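Side-chain contacts in toxin 2A (Paenibacillus larvae, PDB 5URP), which probably transfers ADP-ribose from NAD+ onto host proteins, as a bacterial ADP-ribosyltransferase exotoxin of the insect pathogen's arsenal: residues 39-44 with 51-56; 58-63 with 177-182; 86-91 with 190-195; 147-152 with 166-171. All blocks are in the same frame, centred on the assembly; numbering follows the deposited sequence.

Contact 1 (39-44 with 51-56); sequences KEYSKW and EEKRQI
W44 and I56 make a small, buried apolar contact between two successive helices, 30-45 and 50-61, in the helical N-terminal part of the transferase fold. The methyl CD1 of I56 meets the six-membered half of the indole: it lies 3.9 Å from W44 CH2 and 4.1 Å from W44 CZ2, approaching the ring obliquely. The two side chains come from opposite directions. W44 holds CG anti to its backbone N (chi1 -172°), which swings the long indole across the gap; I56 runs CD1 away from its own CA in an extended chain (chi2 165°). The helices stand well apart here, with W44 CA and K53 CA 10.5 Å from each other, so a large aromatic group suits the place: the long indole bridges this distance. Its polar edge is also provided for, since W44 NE1 bonds to the carbonyl oxygen of A91. Beside this pair, Y41 OH comes within 4.4 Å of K53 CE, a loose contact with the aliphatic part of the lysine, whose ammonium group turns to E50. The contact thus sits among three helices, 79-92 joining through A91 to W44 and through a salt bridge from K90 to E52, while the loop residue I182, just beyond strand 177-178, packs against both Y41 and I56.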
# COMPACT_ATOMS: atom_id res chain seq x y z
N LYS A 39 14.40 -2.59 12.42
CA LYS A 39 14.65 -3.92 12.97
C LYS A 39 14.18 -5.01 12.02
O LYS A 39 14.84 -6.04 11.86
CB LYS A 39 13.95 -4.07 14.32
CG LYS A 39 14.60 -3.28 15.43
CD LYS A 39 13.83 -3.48 16.70
CE LYS A 39 14.25 -2.49 17.77
NZ LYS A 39 14.12 -3.14 19.12
N GLU A 40 13.02 -4.80 11.39
CA GLU A 40 12.55 -5.72 10.37
C GLU A 40 13.49 -5.71 9.16
O GLU A 40 13.84 -6.78 8.64
CB GLU A 40 11.10 -5.37 9.98
CG GLU A 40 10.05 -5.64 11.13
CD GLU A 40 9.42 -7.07 11.10
OE1 GLU A 40 9.41 -7.70 10.03
OE2 GLU A 40 8.90 -7.54 12.15
N TYR A 41 13.95 -4.52 8.72
CA TYR A 41 14.84 -4.45 7.56
C TYR A 41 16.18 -5.10 7.87
O TYR A 41 16.77 -5.77 7.02
CB TYR A 41 15.06 -3.00 7.07
CG TYR A 41 16.01 -2.96 5.88
CD1 TYR A 41 15.59 -3.37 4.63
CD2 TYR A 41 17.35 -2.60 6.02
CE1 TYR A 41 16.44 -3.41 3.55
CE2 TYR A 41 18.23 -2.61 4.92
CZ TYR A 41 17.76 -3.04 3.69
OH TYR A 41 18.57 -3.12 2.58
N SER A 42 16.70 -4.88 9.09
CA SER A 42 18.01 -5.41 9.43
C SER A 42 18.05 -6.92 9.24
O SER A 42 19.07 -7.48 8.81
CB SER A 42 18.35 -5.03 10.87
OG SER A 42 19.62 -5.54 11.23
N LYS A 43 16.97 -7.61 9.58
CA LYS A 43 16.98 -9.06 9.42
C LYS A 43 16.79 -9.44 7.96
O LYS A 43 17.47 -10.34 7.45
CB LYS A 43 15.90 -9.68 10.32
CG LYS A 43 16.15 -9.43 11.80
CD LYS A 43 15.11 -10.08 12.70
CE LYS A 43 15.47 -9.89 14.17
NZ LYS A 43 14.48 -10.53 15.09
N TRP A 44 15.93 -8.71 7.26
CA TRP A 44 15.68 -8.98 5.85
C TRP A 44 16.93 -8.79 5.00
O TRP A 44 17.18 -9.57 4.07
CB TRP A 44 14.57 -8.04 5.39
CG TRP A 44 14.01 -8.26 4.04
CD1 TRP A 44 13.95 -9.44 3.34
CD2 TRP A 44 13.36 -7.28 3.24
NE1 TRP A 44 13.30 -9.23 2.15
CE2 TRP A 44 12.95 -7.91 2.05
CE3 TRP A 44 13.10 -5.91 3.40
CZ2 TRP A 44 12.27 -7.24 1.05
CZ3 TRP A 44 12.43 -5.23 2.40
CH2 TRP A 44 12.03 -5.89 1.22
N GLU A 51 21.19 -7.67 -6.51
CA GLU A 51 20.23 -7.36 -7.57
C GLU A 51 18.81 -7.20 -7.04
O GLU A 51 18.06 -6.34 -7.54
CB GLU A 51 20.29 -8.44 -8.66
CG GLU A 51 19.56 -8.06 -9.95
CD GLU A 51 19.88 -6.64 -10.44
OE1 GLU A 51 21.07 -6.34 -10.71
OE2 GLU A 51 18.95 -5.80 -10.54
N GLU A 52 18.42 -7.96 -6.01
CA GLU A 52 17.11 -7.73 -5.40
C GLU A 52 17.03 -6.34 -4.80
O GLU A 52 16.05 -5.61 -5.01
CB GLU A 52 16.82 -8.79 -4.33
CG GLU A 52 16.44 -10.14 -4.93
CD GLU A 52 16.48 -11.32 -3.93
OE1 GLU A 52 17.01 -11.17 -2.81
OE2 GLU A 52 16.06 -12.42 -4.30
N LYS A 53 18.04 -5.95 -4.02
CA LYS A 53 18.05 -4.60 -3.43
C LYS A 53 17.92 -3.54 -4.51
O LYS A 53 17.14 -2.59 -4.36
CB LYS A 53 19.34 -4.38 -2.64
CG LYS A 53 19.45 -5.25 -1.39
CD LYS A 53 20.82 -5.06 -0.76
CE LYS A 53 21.06 -6.00 0.39
NZ LYS A 53 22.51 -6.26 0.51
N ARG A 54 18.68 -3.67 -5.59
CA ARG A 54 18.65 -2.67 -6.66
C ARG A 54 17.26 -2.56 -7.27
O ARG A 54 16.78 -1.45 -7.54
CB ARG A 54 19.68 -3.03 -7.72
CG ARG A 54 19.61 -2.17 -8.95
CD ARG A 54 20.68 -2.59 -9.95
NE ARG A 54 20.07 -3.02 -11.21
CZ ARG A 54 19.92 -2.25 -12.28
NH1 ARG A 54 19.33 -2.74 -13.36
NH2 ARG A 54 20.35 -0.99 -12.29
N GLN A 55 16.58 -3.69 -7.50
CA GLN A 55 15.25 -3.62 -8.11
C GLN A 55 14.23 -3.01 -7.16
O GLN A 55 13.32 -2.31 -7.62
CB GLN A 55 14.78 -5.01 -8.57
CG GLN A 55 15.55 -5.56 -9.72
CD GLN A 55 15.50 -4.70 -10.98
OE1 GLN A 55 14.57 -3.89 -11.18
NE2 GLN A 55 16.51 -4.83 -11.82
N ILE A 56 14.36 -3.26 -5.86
CA ILE A 56 13.50 -2.60 -4.89
C ILE A 56 13.70 -1.09 -4.96
O ILE A 56 12.74 -0.32 -5.02
CB ILE A 56 13.75 -3.14 -3.47
CG1 ILE A 56 13.22 -4.58 -3.41
CG2 ILE A 56 13.10 -2.27 -2.40
CD1 ILE A 56 13.70 -5.35 -2.24

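Contact 2 (58-63 with 177-182); sequences LYTRNA and GYVDPI
The chain that leaves strand 177-178 and enters the loop leading to strand 190-193 rests on helix 50-61 through V179 and T60. In this family the corresponding loop is the ADP-ribosylating turn-turn (ARTT) loop, which probably borders the catalytic cleft. The contact itself is one methyl against another: T60 CG2 stands 4.0 Å from V179 CG2, and both side chains leave their backbones facing the other segment but slide past each other in opposite directions. Threonine fits this place because its two branches do different work. With chi1 at 66°, OG1 takes the crowded position between the backbone N and the carbonyl carbon, where it bonds to the carbonyl oxygen of T57 one turn back and to the backbone N of Y184, leaving CG2 for V179. V179, branched at CB, sets CG2 close to its backbone, facing T60. Next to it the chain turns tightly, with I182 N bonded to V179 O at 3.0 Å, and I182 O is in turn held by the hydroxyl of T57. Around the pair, V179 also touches W44 of helix 30-45 and I56 of helix 50-61, while its backbone bonds to E190 on the adjoining strand 190-193.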
# COMPACT_ATOMS: atom_id res chain seq x y z
N LEU A 58 14.78 0.67 -7.44
CA LEU A 58 14.28 1.20 -8.71
C LEU A 58 12.77 1.24 -8.74
O LEU A 58 12.18 2.16 -9.32
CB LEU A 58 14.81 0.38 -9.88
CG LEU A 58 16.31 0.49 -10.12
CD1 LEU A 58 16.66 -0.44 -11.24
CD2 LEU A 58 16.74 1.94 -10.43
N TYR A 59 12.11 0.26 -8.11
CA TYR A 59 10.67 0.31 -7.96
C TYR A 59 10.26 1.56 -7.18
O TYR A 59 9.34 2.27 -7.58
CB TYR A 59 10.18 -0.99 -7.27
CG TYR A 59 8.74 -0.89 -6.82
CD1 TYR A 59 7.70 -1.18 -7.68
CD2 TYR A 59 8.42 -0.45 -5.53
CE1 TYR A 59 6.37 -1.05 -7.28
CE2 TYR A 59 7.11 -0.29 -5.14
CZ TYR A 59 6.10 -0.61 -6.01
OH TYR A 59 4.80 -0.45 -5.60
N THR A 60 10.92 1.82 -6.05
CA THR A 60 10.52 2.98 -5.24
C THR A 60 10.78 4.28 -5.99
O THR A 60 10.10 5.28 -5.74
CB THR A 60 11.24 3.01 -3.88
OG1 THR A 60 12.64 3.22 -4.03
CG2 THR A 60 10.90 1.75 -3.00
N ARG A 61 11.76 4.28 -6.89
CA ARG A 61 12.07 5.49 -7.66
C ARG A 61 10.96 5.83 -8.63
O ARG A 61 10.65 7.00 -8.85
CB ARG A 61 13.39 5.27 -8.39
CG ARG A 61 13.88 6.42 -9.28
CD ARG A 61 15.23 6.07 -9.93
NE ARG A 61 15.70 7.06 -10.89
CZ ARG A 61 15.24 7.14 -12.14
NH1 ARG A 61 14.30 6.25 -12.54
NH2 ARG A 61 15.70 8.02 -12.97
N ASN A 62 10.34 4.81 -9.22
CA ASN A 62 9.30 5.03 -10.21
C ASN A 62 8.47 3.74 -10.26
O ASN A 62 8.77 2.82 -11.03
CB ASN A 62 9.89 5.37 -11.55
CG ASN A 62 8.84 5.71 -12.55
OD1 ASN A 62 7.71 6.07 -12.20
ND2 ASN A 62 9.20 5.59 -13.82
N ALA A 63 7.43 3.68 -9.43
CA ALA A 63 6.64 2.45 -9.31
C ALA A 63 5.59 2.30 -10.40
O ALA A 63 5.13 1.18 -10.66
CB ALA A 63 5.96 2.43 -7.94
N GLY A 177 7.68 -5.92 3.50
CA GLY A 177 9.07 -5.55 3.65
C GLY A 177 9.21 -4.08 3.91
O GLY A 177 8.62 -3.27 3.18
N TYR A 178 10.02 -3.72 4.90
CA TYR A 178 10.27 -2.32 5.21
C TYR A 178 11.40 -1.87 4.30
O TYR A 178 12.55 -2.26 4.52
CB TYR A 178 10.65 -2.15 6.67
CG TYR A 178 10.88 -0.72 7.06
CD1 TYR A 178 9.81 0.17 7.09
CD2 TYR A 178 12.14 -0.26 7.39
CE1 TYR A 178 10.01 1.52 7.46
CE2 TYR A 178 12.35 1.09 7.75
CZ TYR A 178 11.27 1.96 7.79
OH TYR A 178 11.49 3.27 8.16
N VAL A 179 11.09 -1.04 3.30
CA VAL A 179 12.07 -0.72 2.27
C VAL A 179 12.68 0.68 2.43
O VAL A 179 13.55 1.02 1.62
CB VAL A 179 11.47 -0.87 0.85
CG1 VAL A 179 11.00 -2.33 0.59
CG2 VAL A 179 10.33 0.11 0.60
N ASP A 180 12.30 1.45 3.44
CA ASP A 180 12.81 2.82 3.56
C ASP A 180 14.33 2.92 3.53
O ASP A 180 14.85 3.90 2.96
CB ASP A 180 12.27 3.44 4.86
CG ASP A 180 12.49 4.95 4.91
OD1 ASP A 180 11.68 5.66 4.29
OD2 ASP A 180 13.46 5.38 5.58
N PRO A 181 15.10 2.00 4.11
CA PRO A 181 16.56 2.17 4.10
C PRO A 181 17.19 2.08 2.73
O PRO A 181 18.33 2.53 2.57
CB PRO A 181 17.05 1.06 5.04
CG PRO A 181 15.87 0.79 5.95
CD PRO A 181 14.68 0.92 5.04
N ILE A 182 16.50 1.51 1.73
CA ILE A 182 17.00 1.48 0.36
C ILE A 182 16.05 2.16 -0.62
O ILE A 182 16.28 2.14 -1.83
CB ILE A 182 17.33 0.04 -0.11
CG1 ILE A 182 16.09 -0.86 -0.08
CG2 ILE A 182 18.48 -0.53 0.71
CD1 ILE A 182 16.32 -2.24 -0.76

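Contact 3 (86-91 with 190-195)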
# COMPACT_ATOMS: atom_id res chain seq x y z
N GLU A 86 10.01 -10.75 -11.15
CA GLU A 86 10.50 -11.98 -10.53
C GLU A 86 11.44 -11.67 -9.36
O GLU A 86 11.36 -12.31 -8.30
CB GLU A 86 11.20 -12.84 -11.59
CG GLU A 86 11.88 -14.09 -11.08
CD GLU A 86 12.60 -14.86 -12.18
OE1 GLU A 86 12.61 -14.39 -13.34
OE2 GLU A 86 13.15 -15.94 -11.88
N LEU A 87 12.30 -10.66 -9.51
CA LEU A 87 13.25 -10.31 -8.46
C LEU A 87 12.54 -9.72 -7.24
O LEU A 87 12.84 -10.09 -6.10
CB LEU A 87 14.28 -9.32 -9.03
CG LEU A 87 15.32 -9.96 -9.95
CD1 LEU A 87 16.05 -8.92 -10.82
CD2 LEU A 87 16.31 -10.73 -9.11
N ILE A 88 11.61 -8.79 -7.46
CA ILE A 88 10.87 -8.23 -6.34
C ILE A 88 10.04 -9.30 -5.65
O ILE A 88 9.99 -9.35 -4.42
CB ILE A 88 10.00 -7.05 -6.81
CG1 ILE A 88 10.90 -6.00 -7.46
CG2 ILE A 88 9.26 -6.49 -5.63
CD1 ILE A 88 10.13 -4.89 -8.14
N ASP A 89 9.39 -10.17 -6.43
CA ASP A 89 8.59 -11.25 -5.86
C ASP A 89 9.44 -12.10 -4.94
O ASP A 89 9.04 -12.44 -3.82
CB ASP A 89 8.01 -12.13 -6.96
CG ASP A 89 6.87 -11.50 -7.71
OD1 ASP A 89 6.42 -10.42 -7.33
OD2 ASP A 89 6.42 -12.17 -8.67
N LYS A 90 10.62 -12.47 -5.43
CA LYS A 90 11.53 -13.33 -4.69
C LYS A 90 12.04 -12.65 -3.44
O LYS A 90 12.27 -13.31 -2.42
CB LYS A 90 12.67 -13.75 -5.62
CG LYS A 90 13.76 -14.64 -5.07
CD LYS A 90 14.64 -15.19 -6.22
CE LYS A 90 15.38 -14.10 -7.03
NZ LYS A 90 16.71 -13.68 -6.45
N ALA A 91 12.23 -11.32 -3.49
CA ALA A 91 12.68 -10.59 -2.32
C ALA A 91 11.60 -10.54 -1.24
O ALA A 91 11.91 -10.64 -0.05
CB ALA A 91 13.11 -9.17 -2.73
N GLU A 190 8.09 3.24 3.93
CA GLU A 190 7.28 2.35 3.11
C GLU A 190 7.38 0.89 3.55
O GLU A 190 8.49 0.36 3.74
CB GLU A 190 7.67 2.47 1.64
CG GLU A 190 6.87 1.54 0.74
CD GLU A 190 7.12 1.71 -0.75
OE1 GLU A 190 7.69 2.73 -1.19
OE2 GLU A 190 6.72 0.78 -1.48
N MET A 191 6.22 0.26 3.68
CA MET A 191 6.09 -1.19 3.80
C MET A 191 5.55 -1.67 2.46
O MET A 191 4.46 -1.26 2.03
CB MET A 191 5.14 -1.58 4.94
CG MET A 191 5.60 -1.21 6.31
SD MET A 191 7.03 -2.14 6.87
CE MET A 191 6.40 -3.79 6.83
N LEU A 192 6.29 -2.55 1.79
CA LEU A 192 5.93 -3.01 0.47
C LEU A 192 5.33 -4.39 0.59
O LEU A 192 5.97 -5.29 1.15
CB LEU A 192 7.16 -3.03 -0.43
CG LEU A 192 6.98 -3.46 -1.88
CD1 LEU A 192 5.93 -2.64 -2.58
CD2 LEU A 192 8.30 -3.41 -2.63
N LEU A 193 4.12 -4.56 0.08
CA LEU A 193 3.45 -5.86 0.15
C LEU A 193 3.47 -6.50 -1.23
O LEU A 193 3.53 -5.82 -2.26
CB LEU A 193 2.00 -5.71 0.62
CG LEU A 193 1.65 -5.53 2.10
CD1 LEU A 193 0.31 -4.82 2.20
CD2 LEU A 193 1.52 -6.79 2.88
N PRO A 194 3.41 -7.83 -1.28
CA PRO A 194 3.46 -8.55 -2.55
C PRO A 194 2.36 -8.13 -3.49
O PRO A 194 1.30 -7.65 -3.08
CB PRO A 194 3.26 -10.02 -2.13
CG PRO A 194 3.68 -10.08 -0.71
CD PRO A 194 3.41 -8.73 -0.11
N ARG A 195 2.62 -8.30 -4.78
CA ARG A 195 1.56 -8.17 -5.76
C ARG A 195 0.49 -9.25 -5.53
O ARG A 195 0.74 -10.27 -4.89
CB ARG A 195 2.13 -8.24 -7.17
CG ARG A 195 2.58 -9.61 -7.65
CD ARG A 195 3.34 -9.48 -8.96
NE ARG A 195 3.89 -10.75 -9.41
CZ ARG A 195 3.26 -11.62 -10.19
NH1 ARG A 195 2.03 -11.38 -10.64
NH2 ARG A 195 3.88 -12.73 -10.53
O HOH W 1 4.93 -10.27 -5.01
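D89 OD2 is gripped by two nitrogens of one arginine, R195 NE at 3.0 Å and R195 NH2 at 3.2 Å. Both donors come to the syn lone pair, on the side of the other carboxylate oxygen, and OD2 lies close to the guanidinium plane, 5° out of it. The NE bond is the straighter of the two, with an N-H...O angle of 158°. The grip is side-on, with NE and NH2 both directed mainly at one oxygen, and the carboxylate and guanidinium planes are nearly coplanar, 19° apart. The second oxygen, D89 OD1, receives a weak bond from R195 NE at 3.3 Å and two further partners: the hydroxyl of Y148 and a water that donates to it at 2.8 Å. That water accepts from R195 N at 3.0 Å, so the backbone of R195 is tied to the same carboxylate as its side chain. R195 extends its chain straight from CG to NE and crosses D89 at about a right angle, a length well suited to bringing the guanidinium edge alongside a short aspartate on the helix. Several partners thus limit the rotation of this partly exposed carboxylate, and the nearby positive charge would tend to keep it ionised. Deeper in, I88 CG2 and L192 CD2 approach to 4.4 Å, a light apolar contact fitting two buried branched residues. The salt bridge ties helix 79-92 to the loop leaving strand 190-193, and I88 with L192 joins it to the strand itself. There E190, two residues after a glutamine, is consistent with the Q-x-E motif of C3-like ADP-ribosyltransferases.

Contact 4 (147-152 with 166-171); sequences GYLSTS and IELKIP
No ring or other flat group takes part where L149 and T151 meet L168; the touching atoms are all methyls, and the ring of Y148, just before L149, packs against L192 and R195. L149 and L168 reach toward each other tip to tip, with their CD2 atoms 4.0 Å apart. Both carry CG anti to the backbone N (chi1 -169° and -178°), which points the two branched ends at each other between the strands. T151 CG2 touches the same methyl of L168 more loosely, at 4.4 Å. The strands belong to different sheets: 149-152 edges the three-stranded sheet and 164-170 lies within the five-stranded one, so leucine, long and wholly apolar, suits the interior between the two sheets of this transferase fold. S150, T151 and S152 match the S-T-S signature of the family, and the loop that follows strand 149-152 probably corresponds to its phosphate-nicotinamide loop. Threonine serves two surroundings here, since its OG1 bonds to the carbonyl oxygen of M191 on the adjoining strand while CG2 faces L168. On the side of the five-stranded sheet, A219 and V221 of strand 214-221 also pack against L168.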
# COMPACT_ATOMS: atom_id res chain seq x y z
N GLY A 147 -1.02 -4.86 -8.90
CA GLY A 147 0.33 -4.34 -8.72
C GLY A 147 0.87 -4.66 -7.34
O GLY A 147 0.19 -5.25 -6.51
N TYR A 148 2.11 -4.23 -7.08
CA TYR A 148 2.56 -4.23 -5.70
C TYR A 148 1.78 -3.19 -4.89
O TYR A 148 1.26 -2.21 -5.42
CB TYR A 148 4.07 -3.96 -5.63
CG TYR A 148 4.89 -5.02 -6.31
CD1 TYR A 148 5.18 -6.23 -5.67
CD2 TYR A 148 5.30 -4.84 -7.61
CE1 TYR A 148 5.92 -7.21 -6.32
CE2 TYR A 148 6.02 -5.81 -8.28
CZ TYR A 148 6.33 -6.99 -7.64
OH TYR A 148 7.04 -7.90 -8.36
N LEU A 149 1.72 -3.41 -3.59
CA LEU A 149 0.95 -2.56 -2.70
C LEU A 149 1.92 -1.82 -1.79
O LEU A 149 2.41 -2.36 -0.79
CB LEU A 149 -0.07 -3.39 -1.93
CG LEU A 149 -1.12 -2.64 -1.13
CD1 LEU A 149 -1.91 -1.68 -2.01
CD2 LEU A 149 -2.07 -3.65 -0.48
N SER A 150 2.19 -0.56 -2.15
CA SER A 150 3.04 0.32 -1.36
C SER A 150 2.20 1.00 -0.29
O SER A 150 1.16 1.61 -0.60
CB SER A 150 3.69 1.39 -2.26
OG SER A 150 4.63 0.84 -3.16
N THR A 151 2.65 0.91 0.95
CA THR A 151 1.96 1.47 2.11
C THR A 151 3.02 2.11 2.99
O THR A 151 4.21 2.02 2.70
CB THR A 151 1.21 0.39 2.90
OG1 THR A 151 2.15 -0.43 3.58
CG2 THR A 151 0.35 -0.46 1.98
N SER A 152 2.58 2.79 4.05
CA SER A 152 3.50 3.44 4.99
C SER A 152 3.17 3.05 6.42
O SER A 152 2.00 2.88 6.80
CB SER A 152 3.43 4.99 4.87
OG SER A 152 4.34 5.61 5.77
N ILE A 166 -6.61 4.51 3.06
CA ILE A 166 -6.77 3.11 3.46
C ILE A 166 -5.95 2.90 4.71
O ILE A 166 -4.76 3.26 4.75
CB ILE A 166 -6.29 2.14 2.37
CG1 ILE A 166 -6.93 2.42 1.01
CG2 ILE A 166 -6.56 0.69 2.83
CD1 ILE A 166 -6.31 1.57 -0.13
N GLU A 167 -6.59 2.34 5.74
CA GLU A 167 -5.92 1.87 6.95
C GLU A 167 -5.96 0.34 6.88
O GLU A 167 -7.04 -0.25 6.94
CB GLU A 167 -6.62 2.40 8.20
CG GLU A 167 -6.04 1.91 9.50
CD GLU A 167 -6.61 2.65 10.72
OE1 GLU A 167 -6.85 3.88 10.64
OE2 GLU A 167 -6.79 2.00 11.76
N LEU A 168 -4.80 -0.29 6.75
CA LEU A 168 -4.73 -1.72 6.43
C LEU A 168 -4.03 -2.46 7.55
O LEU A 168 -2.93 -2.11 7.94
CB LEU A 168 -3.99 -1.88 5.10
CG LEU A 168 -3.82 -3.26 4.54
CD1 LEU A 168 -5.18 -3.73 4.05
CD2 LEU A 168 -2.83 -3.19 3.40
N LYS A 169 -4.65 -3.54 8.04
CA LYS A 169 -4.03 -4.35 9.07
C LYS A 169 -3.32 -5.51 8.39
O LYS A 169 -3.93 -6.18 7.55
CB LYS A 169 -5.07 -4.87 10.06
CG LYS A 169 -5.86 -3.77 10.75
CD LYS A 169 -7.05 -4.32 11.52
CE LYS A 169 -7.86 -3.20 12.16
NZ LYS A 169 -9.12 -3.70 12.77
N ILE A 170 -2.05 -5.71 8.70
CA ILE A 170 -1.26 -6.82 8.15
C ILE A 170 -1.04 -7.81 9.29
O ILE A 170 -0.49 -7.42 10.32
CB ILE A 170 0.10 -6.38 7.59
CG1 ILE A 170 -0.00 -5.24 6.60
CG2 ILE A 170 0.76 -7.54 6.86
CD1 ILE A 170 1.36 -4.65 6.31
N PRO A 171 -1.41 -9.08 9.14
CA PRO A 171 -1.27 -10.02 10.26
C PRO A 171 0.16 -10.46 10.49
O PRO A 171 0.98 -10.52 9.58
CB PRO A 171 -2.13 -11.21 9.82
CG PRO A 171 -2.16 -11.16 8.33
CD PRO A 171 -2.15 -9.66 8.00

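Contact 4 lies nearest the centre of the chain and contact 1 farthest out, yet contacts 1, 2 and 4 are all buried, small and apolar; contact 3, only partly buried, is the one built on charge and water. Helix 50-61 serves contacts 1 and 2 in turn, while the three-stranded sheet is shared by contacts 2, 3 and 4. Several polar bonds join one contact to another: a backbone bond between G177 and L192 helps pair the strands of contacts 2 and 3, Y59 with S150 joins 2 to 4, and E190 with S150 joins 3 to 4. S150 therefore links helix 50-61 to E190, probably the glutamate of the family motif.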